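Local coordinates for DUF3829 family protein (Bacteroides vulgatus, PDB 4YJW) that is of unknown function, an all-alpha bacterial protein of the DUF3829 family that is probably exported as a lipoprotein, at residues A[28-33]-A[89-93]; A[51-56]-A[106-111]; A[98-103]-A[129-134]. One frame throughout, in Å; residues are numbered along the deposited sequence.

Interaction 1 (A[28-33]-A[89-93])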
# COMPACT_ATOMS: atom_id res chain seq x y z
N ILE A 28 9.50 3.31 2.11
CA ILE A 28 8.12 3.68 1.77
C ILE A 28 7.14 2.50 2.08
O ILE A 28 6.09 2.74 2.69
CB ILE A 28 8.04 4.21 0.30
CG1 ILE A 28 6.98 5.31 0.18
CG2 ILE A 28 7.89 3.12 -0.75
CD1 ILE A 28 6.87 6.05 -1.15
N LEU A 29 7.53 1.25 1.80
CA LEU A 29 6.62 0.12 2.02
C LEU A 29 6.43 -0.19 3.52
O LEU A 29 5.35 -0.63 3.91
CB LEU A 29 7.05 -1.12 1.23
CG LEU A 29 6.92 -1.00 -0.32
CD1 LEU A 29 7.65 -2.12 -1.04
CD2 LEU A 29 5.48 -0.97 -0.75
N LYS A 30 7.44 0.11 4.35
CA LYS A 30 7.34 -0.05 5.80
C LYS A 30 6.29 0.93 6.38
O LYS A 30 5.47 0.54 7.21
CB LYS A 30 8.71 0.18 6.46
CG LYS A 30 8.69 -0.10 7.96
CD LYS A 30 9.82 0.64 8.67
CE LYS A 30 9.65 0.60 10.17
NZ LYS A 30 10.12 -0.68 10.75
N ASP A 31 6.32 2.19 5.93
CA ASP A 31 5.38 3.19 6.48
C ASP A 31 4.02 3.19 5.80
O ASP A 31 3.04 3.57 6.46
CB ASP A 31 5.99 4.59 6.40
CG ASP A 31 7.27 4.78 7.21
OD1 ASP A 31 7.32 4.26 8.36
OD2 ASP A 31 8.19 5.46 6.72
N LEU A 32 3.93 2.78 4.53
CA LEU A 32 2.66 2.79 3.81
C LEU A 32 1.75 1.62 4.22
O LEU A 32 0.55 1.82 4.37
CB LEU A 32 2.93 2.75 2.30
CG LEU A 32 1.78 3.05 1.38
CD1 LEU A 32 1.54 4.54 1.29
CD2 LEU A 32 2.03 2.46 0.01
N VAL A 33 2.32 0.42 4.36
CA VAL A 33 1.57 -0.79 4.69
C VAL A 33 1.91 -1.18 6.13
O VAL A 33 2.92 -1.85 6.42
CB VAL A 33 1.82 -1.94 3.67
CG1 VAL A 33 0.97 -3.18 4.00
CG2 VAL A 33 1.53 -1.47 2.24
N TYR A 89 2.74 -0.74 -7.70
CA TYR A 89 2.74 0.47 -6.89
C TYR A 89 1.47 1.29 -7.13
O TYR A 89 0.89 1.79 -6.17
CB TYR A 89 4.00 1.32 -7.17
CG TYR A 89 5.12 1.08 -6.19
CD1 TYR A 89 4.97 1.35 -4.84
CD2 TYR A 89 6.37 0.64 -6.63
CE1 TYR A 89 6.01 1.16 -3.93
CE2 TYR A 89 7.43 0.45 -5.74
CZ TYR A 89 7.25 0.74 -4.39
OH TYR A 89 8.28 0.61 -3.50
N GLY A 90 1.04 1.40 -8.39
CA GLY A 90 -0.19 2.12 -8.74
C GLY A 90 -1.40 1.54 -8.02
O GLY A 90 -2.17 2.28 -7.40
N ARG A 91 -1.52 0.21 -8.03
CA ARG A 91 -2.59 -0.52 -7.36
C ARG A 91 -2.47 -0.39 -5.85
O ARG A 91 -3.48 -0.20 -5.18
CB ARG A 91 -2.60 -2.00 -7.75
CG ARG A 91 -2.99 -2.21 -9.21
CD ARG A 91 -2.91 -3.67 -9.61
NE ARG A 91 -3.19 -3.85 -11.04
CZ ARG A 91 -4.40 -4.06 -11.56
NH1 ARG A 91 -5.46 -4.12 -10.76
NH2 ARG A 91 -4.55 -4.20 -12.86
N LEU A 92 -1.22 -0.42 -5.33
CA LEU A 92 -0.99 -0.27 -3.89
C LEU A 92 -1.40 1.13 -3.40
O LEU A 92 -2.10 1.22 -2.38
CB LEU A 92 0.48 -0.58 -3.54
CG LEU A 92 0.86 -0.53 -2.05
CD1 LEU A 92 0.08 -1.57 -1.23
CD2 LEU A 92 2.32 -0.80 -1.88
N PHE A 93 -1.01 2.21 -4.11
CA PHE A 93 -1.40 3.58 -3.72
C PHE A 93 -2.93 3.78 -3.77
O PHE A 93 -3.49 4.41 -2.86
CB PHE A 93 -0.70 4.64 -4.56
CG PHE A 93 0.78 4.67 -4.28
CD1 PHE A 93 1.26 4.73 -2.98
CD2 PHE A 93 1.70 4.70 -5.32
CE1 PHE A 93 2.64 4.76 -2.73
CE2 PHE A 93 3.08 4.71 -5.06
CZ PHE A 93 3.53 4.71 -3.77

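Interaction 2 (A[51-56]-A[106-111])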
# COMPACT_ATOMS: atom_id res chain seq x y z
N VAL A 51 -20.85 1.86 18.34
CA VAL A 51 -20.76 2.92 17.33
C VAL A 51 -19.97 4.14 17.86
O VAL A 51 -19.13 4.67 17.13
CB VAL A 51 -22.19 3.29 16.88
CG1 VAL A 51 -22.21 4.61 16.14
CG2 VAL A 51 -22.81 2.19 16.03
N ASP A 52 -20.21 4.56 19.13
CA ASP A 52 -19.54 5.74 19.70
C ASP A 52 -18.06 5.48 20.05
O ASP A 52 -17.32 6.43 20.32
CB ASP A 52 -20.32 6.26 20.93
CG ASP A 52 -21.67 6.86 20.52
OD1 ASP A 52 -21.81 7.26 19.33
OD2 ASP A 52 -22.58 6.88 21.37
N SER A 53 -17.63 4.21 19.97
CA SER A 53 -16.23 3.84 20.25
C SER A 53 -15.33 3.88 19.01
O SER A 53 -14.11 3.72 19.16
CB SER A 53 -16.17 2.44 20.85
OG SER A 53 -16.79 2.45 22.12
N LEU A 54 -15.89 4.05 17.79
CA LEU A 54 -15.10 4.01 16.55
C LEU A 54 -14.09 5.16 16.50
O LEU A 54 -14.48 6.33 16.52
CB LEU A 54 -16.00 4.04 15.30
CG LEU A 54 -17.07 2.95 15.21
CD1 LEU A 54 -18.02 3.20 14.03
CD2 LEU A 54 -16.45 1.56 15.12
N PRO A 55 -12.77 4.88 16.49
CA PRO A 55 -11.82 6.00 16.50
C PRO A 55 -11.45 6.48 15.11
O PRO A 55 -11.63 5.76 14.13
CB PRO A 55 -10.60 5.40 17.22
CG PRO A 55 -10.61 3.96 16.81
CD PRO A 55 -12.07 3.57 16.55
N VAL A 56 -10.89 7.69 15.02
CA VAL A 56 -10.38 8.18 13.73
C VAL A 56 -9.07 7.43 13.47
O VAL A 56 -8.23 7.30 14.37
CB VAL A 56 -10.15 9.72 13.76
CG1 VAL A 56 -9.34 10.19 12.54
CG2 VAL A 56 -11.48 10.46 13.84
N TYR A 106 -17.30 4.76 6.59
CA TYR A 106 -17.96 3.82 7.49
C TYR A 106 -18.18 4.46 8.86
O TYR A 106 -19.30 4.42 9.36
CB TYR A 106 -17.10 2.54 7.64
CG TYR A 106 -17.68 1.55 8.63
CD1 TYR A 106 -18.59 0.56 8.21
CD2 TYR A 106 -17.28 1.54 9.96
CE1 TYR A 106 -19.10 -0.37 9.11
CE2 TYR A 106 -17.80 0.62 10.87
CZ TYR A 106 -18.70 -0.34 10.44
OH TYR A 106 -19.23 -1.24 11.34
N ARG A 107 -17.13 5.02 9.48
CA ARG A 107 -17.26 5.62 10.82
C ARG A 107 -18.31 6.75 10.85
O ARG A 107 -19.16 6.77 11.75
CB ARG A 107 -15.90 6.13 11.30
CG ARG A 107 -15.99 6.89 12.64
CD ARG A 107 -14.60 7.30 13.12
NE ARG A 107 -14.69 8.18 14.29
CZ ARG A 107 -14.88 9.49 14.22
NH1 ARG A 107 -15.01 10.10 13.04
NH2 ARG A 107 -14.96 10.21 15.33
N LEU A 108 -18.31 7.64 9.86
CA LEU A 108 -19.26 8.76 9.80
C LEU A 108 -20.70 8.27 9.58
O LEU A 108 -21.63 8.80 10.20
CB LEU A 108 -18.85 9.74 8.69
CG LEU A 108 -17.45 10.40 8.87
CD1 LEU A 108 -17.22 11.51 7.83
CD2 LEU A 108 -17.24 10.95 10.31
N TYR A 109 -20.87 7.23 8.75
CA TYR A 109 -22.16 6.61 8.42
C TYR A 109 -22.72 5.85 9.64
O TYR A 109 -23.94 5.83 9.83
CB TYR A 109 -21.98 5.73 7.16
CG TYR A 109 -22.87 4.51 7.02
CD1 TYR A 109 -22.49 3.28 7.55
CD2 TYR A 109 -23.99 4.54 6.19
CE1 TYR A 109 -23.26 2.14 7.35
CE2 TYR A 109 -24.78 3.40 6.00
CZ TYR A 109 -24.40 2.20 6.57
OH TYR A 109 -25.15 1.06 6.39
N MSE A 110 -21.85 5.22 10.46
CA MSE A 110 -22.34 4.55 11.67
C MSE A 110 -22.73 5.61 12.73
O MSE A 110 -23.80 5.53 13.34
CB MSE A 110 -21.26 3.61 12.27
CG MSE A 110 -20.91 2.39 11.40
SE MSE A 110 -22.49 1.34 10.87
CE MSE A 110 -23.04 0.72 12.67
N GLN A 111 -21.83 6.59 12.97
CA GLN A 111 -22.03 7.58 14.04
C GLN A 111 -23.14 8.59 13.77
O GLN A 111 -23.65 9.17 14.74
CB GLN A 111 -20.71 8.30 14.35
CG GLN A 111 -19.76 7.32 15.06
CD GLN A 111 -18.43 7.90 15.47
OE1 GLN A 111 -17.99 8.95 14.98
NE2 GLN A 111 -17.74 7.18 16.34
O HOH W 1 -24.07 7.71 17.51
O HOH W 2 -15.40 8.72 17.83

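Interaction 3 (A[98-103]-A[129-134])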
# COMPACT_ATOMS: atom_id res chain seq x y z
N ALA A 98 -8.26 3.78 -0.80
CA ALA A 98 -9.58 3.17 -0.64
C ALA A 98 -9.75 2.60 0.76
O ALA A 98 -10.82 2.78 1.34
CB ALA A 98 -9.77 2.07 -1.68
N PHE A 99 -8.73 1.89 1.28
CA PHE A 99 -8.81 1.25 2.60
C PHE A 99 -9.10 2.28 3.70
O PHE A 99 -10.03 2.08 4.50
CB PHE A 99 -7.53 0.46 2.91
CG PHE A 99 -7.66 -0.35 4.19
CD1 PHE A 99 -8.33 -1.57 4.19
CD2 PHE A 99 -7.12 0.12 5.39
CE1 PHE A 99 -8.43 -2.33 5.37
CE2 PHE A 99 -7.26 -0.62 6.58
CZ PHE A 99 -7.89 -1.85 6.55
N TYR A 100 -8.34 3.37 3.73
CA TYR A 100 -8.53 4.38 4.79
C TYR A 100 -9.72 5.27 4.52
O TYR A 100 -10.42 5.61 5.47
CB TYR A 100 -7.24 5.20 4.97
CG TYR A 100 -6.17 4.39 5.67
CD1 TYR A 100 -5.28 3.60 4.93
CD2 TYR A 100 -6.06 4.38 7.06
CE1 TYR A 100 -4.30 2.85 5.55
CE2 TYR A 100 -5.07 3.63 7.70
CZ TYR A 100 -4.18 2.88 6.94
OH TYR A 100 -3.18 2.15 7.52
N GLU A 101 -10.01 5.61 3.25
CA GLU A 101 -11.21 6.42 2.96
C GLU A 101 -12.50 5.63 3.27
O GLU A 101 -13.46 6.23 3.76
CB GLU A 101 -11.22 6.91 1.50
CG GLU A 101 -10.25 8.08 1.28
CD GLU A 101 -10.52 9.36 2.06
OE1 GLU A 101 -11.70 9.71 2.27
OE2 GLU A 101 -9.54 10.05 2.43
N ASN A 102 -12.54 4.31 2.94
CA ASN A 102 -13.72 3.48 3.23
C ASN A 102 -13.98 3.45 4.73
O ASN A 102 -15.14 3.52 5.13
CB ASN A 102 -13.53 2.04 2.71
CG ASN A 102 -13.70 1.88 1.23
OD1 ASN A 102 -14.24 2.75 0.54
ND2 ASN A 102 -13.20 0.76 0.69
N TYR A 103 -12.93 3.35 5.55
CA TYR A 103 -13.10 3.33 7.01
C TYR A 103 -13.62 4.70 7.49
O TYR A 103 -14.51 4.76 8.34
CB TYR A 103 -11.82 2.96 7.77
CG TYR A 103 -12.01 3.03 9.27
CD1 TYR A 103 -12.91 2.18 9.91
CD2 TYR A 103 -11.47 4.08 10.01
CE1 TYR A 103 -13.23 2.34 11.26
CE2 TYR A 103 -11.74 4.23 11.37
CZ TYR A 103 -12.63 3.36 11.99
OH TYR A 103 -12.93 3.51 13.33
N GLU A 129 -15.34 -5.26 1.19
CA GLU A 129 -14.32 -4.59 0.38
C GLU A 129 -13.06 -4.36 1.19
O GLU A 129 -11.96 -4.59 0.68
CB GLU A 129 -14.86 -3.28 -0.17
CG GLU A 129 -13.93 -2.59 -1.17
CD GLU A 129 -13.61 -3.26 -2.49
OE1 GLU A 129 -14.43 -4.07 -2.99
OE2 GLU A 129 -12.54 -2.94 -3.06
N GLU A 130 -13.20 -3.97 2.47
CA GLU A 130 -12.04 -3.74 3.35
C GLU A 130 -11.26 -5.03 3.57
O GLU A 130 -10.03 -5.00 3.62
CB GLU A 130 -12.48 -3.13 4.70
CG GLU A 130 -13.02 -1.73 4.57
CD GLU A 130 -11.96 -0.71 4.20
OE1 GLU A 130 -11.66 -0.59 2.99
OE2 GLU A 130 -11.49 0.00 5.11
N LEU A 131 -11.97 -6.18 3.68
CA LEU A 131 -11.27 -7.47 3.87
C LEU A 131 -10.44 -7.78 2.62
O LEU A 131 -9.26 -8.15 2.73
CB LEU A 131 -12.26 -8.62 4.20
CG LEU A 131 -11.63 -10.02 4.42
CD1 LEU A 131 -10.72 -10.06 5.65
CD2 LEU A 131 -12.68 -11.12 4.47
N LEU A 132 -11.02 -7.60 1.44
CA LEU A 132 -10.31 -7.85 0.19
C LEU A 132 -9.10 -6.92 0.03
O LEU A 132 -8.02 -7.39 -0.32
CB LEU A 132 -11.27 -7.66 -0.98
CG LEU A 132 -12.32 -8.76 -1.17
CD1 LEU A 132 -13.22 -8.44 -2.34
CD2 LEU A 132 -11.66 -10.15 -1.35
N LEU A 133 -9.28 -5.62 0.35
CA LEU A 133 -8.20 -4.62 0.28
C LEU A 133 -7.07 -4.95 1.23
O LEU A 133 -5.90 -4.80 0.85
CB LEU A 133 -8.73 -3.20 0.57
CG LEU A 133 -9.55 -2.55 -0.56
CD1 LEU A 133 -10.30 -1.33 -0.05
CD2 LEU A 133 -8.64 -2.16 -1.76
N SER A 134 -7.39 -5.43 2.45
CA SER A 134 -6.36 -5.75 3.45
C SER A 134 -5.43 -6.87 2.96
O SER A 134 -4.22 -6.81 3.20
CB SER A 134 -6.99 -6.14 4.78
OG SER A 134 -7.63 -7.41 4.75

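Interaction 1 (A[28-33]-A[89-93])
Leu29 comes across Leu92 at a slant, and its CD2 sits only 3.4 Å from Leu92 CD2, tighter than usual for two methyl carbons. Leu32, in one of its two modelled conformers, reaches toward Leu92 tip to tip, its CD2 lying 3.8 Å from CD2 of Leu92. The same methyl of Leu32 also touches the ring of Phe93, 3.6 Å from its CE1, the two side chains running at about a right angle. In Leu92 the torsion chi1 of -177° sets CG trans to the backbone N; one branch, CD2, then meets both leucines, while the other, CD1, meets CG2 of Val33 at 3.8 Å. Contact between side-chain ends is how these two helices of the all-alpha bundle meet near its centre: the segments belong to helices 10-32 and 79-111, run at 24° to each other, and keep their axes 12.8 Å apart, a separation spanned by side chains that reach in from both helices. Tyr89 adds its outer end, where OH lies 3.7 Å from both Ile28 CG2 and Leu29 CD1 while hydrogen-bonding to Ser25. Ile28 CD1 approaches the edge of the Phe93 ring. Ile144 and Phe145 of helix 121-159 pack against Leu29.

Interaction 2 (A[51-56]-A[106-111])
Val51 and Leu54 bring the loop backbone closest to the last turns of helix 79-111, the CA atoms of Val51 and Gln111 being 5.8 Å apart. Residues 51-53 form a short 3-10 turn, after which the chain extends through Pro55 and Val56 past Arg107. Gln111 NE2 donates to Val51 O at 3.0 Å, nearly straight (169°) and with that oxygen in the plane of its amide; a second, weak bond goes to Leu54 O. Arg107 NE also grips Leu54 O, at 2.9 Å, approaching from above the carbonyl plane although the oxygen lies in the plane of the guanidinium. With chi1 at 175° and an extended chain, Arg107 holds its guanidinium between Val56 CG2, centred over one face, and Gln111 OE1, over the opposite one. A water joins Leu54 O, Arg107 NH2 and Gln111 NE2. A leucine in place of Arg107 would probably leave Leu54 O with only the weak Gln111 bond among these side chains, and deprive the shared water of one partner and Val56 of the flat group it covers. Beneath this polar layer, Leu54 CD1 packs on CB of selenomethionine Met110 (3.7 Å), whose CE meets Val51 CG2. The arrangement is that of an irregular connection strapped along a bundle helix, its loop carbonyls taken up by helix side chains.

Interaction 3 (A[98-103]-A[129-134])
The Phe99 ring carries the carboxylate of Glu130 over one face, OE2 standing 3.7 Å above the plane and displaced toward the rim, with the two planes 25° apart. Two atoms of the facing helix lie at the ring's edge: Glu130 O, in plane, and Leu133 CB, 4.0 Å from Phe99 CD1. The amide of Asn102 is turned 72° from the same carboxylate. Its ND2 donates to Glu130 OE1 at 3.1 Å in a fairly straight bond, with the acceptor close to the amide plane, but the nitrogen stands above the carboxylate plane. The other oxygen, OE2, lies 2.6 Å from Phe99 O. Glu130 reaches this buried place by folding back: its chain bends at chi2, drawing the carboxylate in between Phe99 and Asn102. Leu133 CD1 lies beside them, 3.8 Å from Ala98 CB and 3.7 Å from Asn102 ND2. From helix 35-44, Ile38 touches both Phe99 and Ser134, while Leu45 in the loop beyond packs on Glu130. Segments 98-103 and 129-134 run antiparallel at 155°, their axes 9.9 Å apart and the CA atoms of Phe99 and Glu130 facing each other at 6.0 Å. This is the antiparallel packing of two long helices, joined through the short helix 114-117, in an alpha-helical bundle, here with a polar group set into the interface.

Overall arrangement
Helix 79-111 is common to all three contacts and meets a different element in each: helix 10-32 in interaction 1, the loop after helix 35-44 in interaction 2 and helix 121-159 in interaction 3. Chemistry changes with depth. Interaction 1, its centre about 3 Å from that of the chain, is buried and joined by apolar side chains. The other two are partly buried: interaction 3, its centre about 11 Å from the chain's, combines hydrocarbon with a buried acid and an amide; interaction 2, centred farthest out at about 23 Å, depends on loop carbonyls, long polar side chains and water. Interactions 2 and 3 touch, Tyr103 OH lying 2.7 Å from Pro55 O in a probable hydrogen bond, whereas interaction 1 touches neither.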